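Local coordinates for cytidine deaminase (Mycobacterium tuberculosis, PDB 4WIG), which catalyses the zinc-dependent hydrolytic deamination of cytidine and 2'-deoxycytidine to uridine and 2'-deoxyuridine, probably as part of pyrimidine salvage, at residues Val4-Ala17 and Leu74-Leu86. The protein carries 1 engineered substitution. Sequence-based numbering, arbitrary orientation.
Sequences VDWNMLRGNATQAA and LALACVDGHGSVL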
loop_
_atom_site.group_PDB
_atom_site.type_symbol
_atom_site.label_atom_id
_atom_site.label_comp_id
_atom_site.label_asym_id
_atom_site.label_seq_id
_atom_site.Cartn_x
_atom_site.Cartn_y
_atom_site.Cartn_z
ATOM N N VAL A 4 -22.666 -1.039 22.972
ATOM C CA VAL A 4 -21.642 -0.103 22.497
ATOM C C VAL A 4 -22.232 1.303 22.498
ATOM O O VAL A 4 -23.335 1.511 22.005
ATOM C CB VAL A 4 -21.174 -0.448 21.066
ATOM C CG1 VAL A 4 -20.248 0.632 20.505
ATOM C CG2 VAL A 4 -20.487 -1.806 21.050
ATOM N N ASP A 5 -21.492 2.267 23.036
ATOM C CA ASP A 5 -21.913 3.665 23.006
ATOM C C ASP A 5 -21.489 4.276 21.670
ATOM O O ASP A 5 -20.394 4.834 21.546
ATOM C CB ASP A 5 -21.291 4.435 24.171
ATOM C CG ASP A 5 -21.881 5.825 24.341
ATOM O OD1 ASP A 5 -21.738 6.374 25.451
ATOM O OD2 ASP A 5 -22.487 6.370 23.393
ATOM N N TRP A 6 -22.358 4.143 20.675
ATOM C CA TRP A 6 -22.067 4.606 19.319
ATOM C C TRP A 6 -21.951 6.117 19.243
ATOM O O TRP A 6 -21.133 6.634 18.484
ATOM C CB TRP A 6 -23.112 4.088 18.326
ATOM C CG TRP A 6 -22.985 2.612 18.127
ATOM C CD1 TRP A 6 -23.828 1.646 18.597
ATOM C CD2 TRP A 6 -21.925 1.926 17.445
ATOM N NE1 TRP A 6 -23.366 0.402 18.243
ATOM C CE2 TRP A 6 -22.200 0.542 17.533
ATOM C CE3 TRP A 6 -20.773 2.345 16.765
ATOM C CZ2 TRP A 6 -21.365 -0.435 16.957
ATOM C CZ3 TRP A 6 -19.931 1.360 16.184
ATOM C CH2 TRP A 6 -20.241 -0.007 16.296
ATOM N N ASN A 7 -22.764 6.819 20.026
ATOM C CA ASN A 7 -22.686 8.274 20.093
ATOM C C ASN A 7 -21.296 8.732 20.542
ATOM O O ASN A 7 -20.723 9.667 19.977
ATOM C CB ASN A 7 -23.769 8.832 21.019
ATOM C CG ASN A 7 -23.855 10.346 20.962
ATOM O OD1 ASN A 7 -23.703 11.016 21.976
ATOM N ND2 ASN A 7 -24.060 10.893 19.760
ATOM N N MET A 8 -20.749 8.048 21.540
ATOM C CA MET A 8 -19.393 8.309 22.007
ATOM C C MET A 8 -18.332 7.977 20.950
ATOM O O MET A 8 -17.401 8.744 20.742
ATOM C CB MET A 8 -19.123 7.529 23.302
ATOM C CG MET A 8 -17.699 7.637 23.838
ATOM S SD MET A 8 -16.490 6.514 23.093
ATOM C CE MET A 8 -17.119 4.907 23.579
ATOM N N LEU A 9 -18.464 6.832 20.284
ATOM C CA LEU A 9 -17.473 6.426 19.285
ATOM C C LEU A 9 -17.497 7.342 18.075
ATOM O O LEU A 9 -16.459 7.758 17.575
ATOM C CB LEU A 9 -17.705 4.993 18.826
ATOM C CG LEU A 9 -17.097 3.909 19.686
ATOM C CD1 LEU A 9 -17.418 2.570 19.027
ATOM C CD2 LEU A 9 -15.591 4.115 19.828
ATOM N N ARG A 10 -18.701 7.649 17.621
ATOM C CA ARG A 10 -18.894 8.553 16.502
ATOM C C ARG A 10 -18.327 9.939 16.829
ATOM O O ARG A 10 -17.706 10.584 15.985
ATOM C CB ARG A 10 -20.383 8.616 16.147
ATOM C CG ARG A 10 -20.672 8.773 14.671
ATOM C CD ARG A 10 -22.175 8.848 14.395
ATOM N NE ARG A 10 -22.770 7.549 14.082
ATOM C CZ ARG A 10 -24.034 7.380 13.700
ATOM N NH1 ARG A 10 -24.855 8.421 13.597
ATOM N NH2 ARG A 10 -24.484 6.164 13.414
ATOM N N GLY A 11 -18.507 10.383 18.065
ATOM C CA GLY A 11 -17.985 11.676 18.495
ATOM C C GLY A 11 -16.471 11.728 18.493
ATOM O O GLY A 11 -15.868 12.696 18.031
ATOM N N ASN A 12 -15.850 10.669 19.006
ATOM C CA ASN A 12 -14.404 10.577 19.022
ATOM C C ASN A 12 -13.842 10.460 17.596
ATOM O O ASN A 12 -12.758 10.984 17.302
ATOM C CB ASN A 12 -13.941 9.397 19.900
ATOM C CG ASN A 12 -13.976 9.722 21.385
ATOM O OD1 ASN A 12 -14.995 9.543 22.062
ATOM N ND2 ASN A 12 -12.879 10.201 21.896
ATOM N N ALA A 13 -14.569 9.773 16.714
ATOM C CA ALA A 13 -14.178 9.671 15.312
ATOM C C ALA A 13 -14.196 11.065 14.660
ATOM O O ALA A 13 -13.272 11.434 13.940
ATOM C CB ALA A 13 -15.087 8.727 14.566
ATOM N N THR A 14 -15.247 11.829 14.944
ATOM C CA THR A 14 -15.378 13.202 14.449
ATOM C C THR A 14 -14.214 14.075 14.925
ATOM O O THR A 14 -13.586 14.792 14.129
ATOM C CB THR A 14 -16.741 13.787 14.886
ATOM O OG1 THR A 14 -17.777 12.899 14.452
ATOM C CG2 THR A 14 -16.975 15.173 14.309
ATOM N N GLN A 15 -13.898 13.982 16.214
ATOM C CA GLN A 15 -12.778 14.714 16.779
ATOM C C GLN A 15 -11.473 14.288 16.099
ATOM O O GLN A 15 -10.636 15.121 15.779
ATOM C CB GLN A 15 -12.715 14.476 18.297
ATOM C CG GLN A 15 -11.984 15.543 19.085
ATOM C CD GLN A 15 -10.492 15.568 18.826
ATOM O OE1 GLN A 15 -9.920 16.623 18.517
ATOM N NE2 GLN A 15 -9.847 14.413 18.950
ATOM N N ALA A 16 -11.311 12.984 15.868
ATOM C CA ALA A 16 -10.115 12.466 15.220
ATOM C C ALA A 16 -9.917 13.043 13.813
ATOM O O ALA A 16 -8.807 13.348 13.417
ATOM C CB ALA A 16 -10.156 10.943 15.176
ATOM N N ALA A 17 -11.010 13.223 13.081
ATOM C CA ALA A 17 -10.982 13.729 11.711
ATOM C C ALA A 17 -10.394 15.126 11.612
ATOM O O ALA A 17 -9.824 15.482 10.579
ATOM C CB ALA A 17 -12.380 13.720 11.122
ATOM N N LEU A 74 -13.476 -4.197 19.280
ATOM C CA LEU A 74 -14.872 -4.625 19.428
ATOM C C LEU A 74 -15.850 -3.846 18.549
ATOM O O LEU A 74 -16.862 -4.389 18.092
ATOM C CB LEU A 74 -15.305 -4.481 20.887
ATOM C CG LEU A 74 -14.526 -5.329 21.898
ATOM C CD1 LEU A 74 -15.129 -5.182 23.284
ATOM C CD2 LEU A 74 -14.478 -6.794 21.491
ATOM N N ALA A 75 -15.545 -2.574 18.326
ATOM C CA ALA A 75 -16.428 -1.670 17.609
ATOM C C ALA A 75 -15.614 -0.515 17.052
ATOM O O ALA A 75 -14.685 -0.057 17.711
ATOM C CB ALA A 75 -17.506 -1.156 18.547
ATOM N N LEU A 76 -15.956 -0.081 15.842
ATOM C CA LEU A 76 -15.330 1.033 15.181
ATOM C C LEU A 76 -16.366 1.943 14.478
ATOM O O LEU A 76 -17.278 1.464 13.820
ATOM C CB LEU A 76 -14.306 0.513 14.154
ATOM C CG LEU A 76 -13.518 1.578 13.397
ATOM C CD1 LEU A 76 -12.073 1.159 13.185
ATOM C CD2 LEU A 76 -14.166 1.914 12.064
ATOM N N ALA A 77 -16.194 3.260 14.614
ATOM C CA ALA A 77 -16.925 4.250 13.818
ATOM C C ALA A 77 -15.935 5.025 12.949
ATOM O O ALA A 77 -14.861 5.395 13.413
ATOM C CB ALA A 77 -17.696 5.224 14.719
ATOM N N CYS A 78 -16.310 5.257 11.696
ATOM C CA CYS A 78 -15.511 6.034 10.745
ATOM C C CYS A 78 -16.395 7.130 10.170
ATOM O O CYS A 78 -17.497 6.859 9.727
ATOM C CB CYS A 78 -15.044 5.134 9.612
ATOM S SG CYS A 78 -13.922 5.913 8.437
ATOM N N VAL A 79 -15.912 8.360 10.187
ATOM C CA VAL A 79 -16.684 9.496 9.707
ATOM C C VAL A 79 -15.836 10.395 8.826
ATOM O O VAL A 79 -14.607 10.400 8.915
ATOM C CB VAL A 79 -17.274 10.329 10.877
ATOM C CG1 VAL A 79 -18.168 9.446 11.762
ATOM C CG2 VAL A 79 -16.155 10.969 11.691
ATOM N N ASP A 80 -16.503 11.167 7.980
ATOM C CA ASP A 80 -15.833 12.173 7.172
ATOM C C ASP A 80 -15.724 13.515 7.938
ATOM O O ASP A 80 -16.096 13.584 9.107
ATOM C CB ASP A 80 -16.533 12.305 5.829
ATOM C CG ASP A 80 -17.881 13.024 5.905
ATOM O OD1 ASP A 80 -18.271 13.564 6.966
ATOM O OD2 ASP A 80 -18.561 13.014 4.862
ATOM N N GLY A 81 -15.199 14.552 7.276
ATOM C CA GLY A 81 -14.986 15.866 7.894
ATOM C C GLY A 81 -16.266 16.529 8.380
ATOM O O GLY A 81 -16.227 17.380 9.259
ATOM N N HIS A 82 -17.396 16.121 7.808
ATOM C CA HIS A 82 -18.715 16.636 8.182
ATOM C C HIS A 82 -19.405 15.772 9.250
ATOM O O HIS A 82 -20.548 16.036 9.635
ATOM C CB HIS A 82 -19.566 16.732 6.905
ATOM C CG HIS A 82 -19.180 17.871 6.011
ATOM N ND1 HIS A 82 -20.090 18.803 5.562
ATOM C CD2 HIS A 82 -17.979 18.255 5.517
ATOM C CE1 HIS A 82 -19.471 19.701 4.818
ATOM N NE2 HIS A 82 -18.187 19.401 4.785
ATOM N N GLY A 83 -18.715 14.732 9.726
ATOM C CA GLY A 83 -19.273 13.817 10.717
ATOM C C GLY A 83 -20.215 12.755 10.170
ATOM O O GLY A 83 -20.885 12.064 10.949
ATOM N N SER A 84 -20.265 12.605 8.849
ATOM C CA SER A 84 -21.118 11.597 8.221
ATOM C C SER A 84 -20.426 10.227 8.253
ATOM O O SER A 84 -19.229 10.140 8.030
ATOM C CB SER A 84 -21.450 11.999 6.784
ATOM O OG SER A 84 -22.168 13.227 6.756
ATOM N N VAL A 85 -21.184 9.177 8.546
ATOM C CA VAL A 85 -20.609 7.846 8.744
ATOM C C VAL A 85 -20.171 7.286 7.395
ATOM O O VAL A 85 -20.919 7.347 6.412
ATOM C CB VAL A 85 -21.588 6.875 9.453
ATOM C CG1 VAL A 85 -20.980 5.477 9.583
ATOM C CG2 VAL A 85 -21.937 7.394 10.832
ATOM N N LEU A 86 -18.943 6.771 7.359
ATOM C CA LEU A 86 -18.361 6.172 6.156
ATOM C C LEU A 86 -18.174 4.675 6.358
ATOM O O LEU A 86 -17.868 4.222 7.463
ATOM C CB LEU A 86 -17.001 6.793 5.857
ATOM C CG LEU A 86 -16.901 8.275 5.500
ATOM C CD1 LEU A 86 -15.436 8.652 5.307
ATOM C CD2 LEU A 86 -17.700 8.592 4.244
#
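A75, A77 and V79 turn their side chains toward helix 6-17 from every second position of strand 74-80, and the helix meets them with W6, L9, R10, A13 and T14, joined by V4 from the loop just before it. The axes of helix 6-17 and strand 74-80 approach to 7.3 Å, crossing at -45°, consistent with the small alanine side chains between them. Three groups converge on A75 CB: V4 CG1 and L9 CD1, each 3.8 Å away, and W6 CH2 at 3.7 Å. V4 CG1 also lies over the centre of the indole, while the edge of the same ring is presented to the strand backbone, with CZ3 3.6 Å from L76 O. A77 CB lies against the L9-R10 backbone, 3.9 Å from R10 N. At the next step A13 CB rests 3.5 Å from A77 O. V79 has CG1 anti to its carbonyl carbon (chi1 -58°), which leaves CG2 between backbone N and C, packed against the A13-T14 peptide. T14 keeps its hydroxyl on the helix by donating to R10 O, which T14 N reaches from the opposite face. R10 crosses V79 and V85 at about a right angle; its chain bends at chi3 (-93°), laying the guanidinium over V85 CG2, 3.4 Å from NE, while NE forms a salt bridge with D107. This is helix-on-sheet packing of the cytidine deaminase alpha/beta fold; the L76 side chain, pointing away from helix 6-17, lies about 4 Å from that of E58, the probable proton donor.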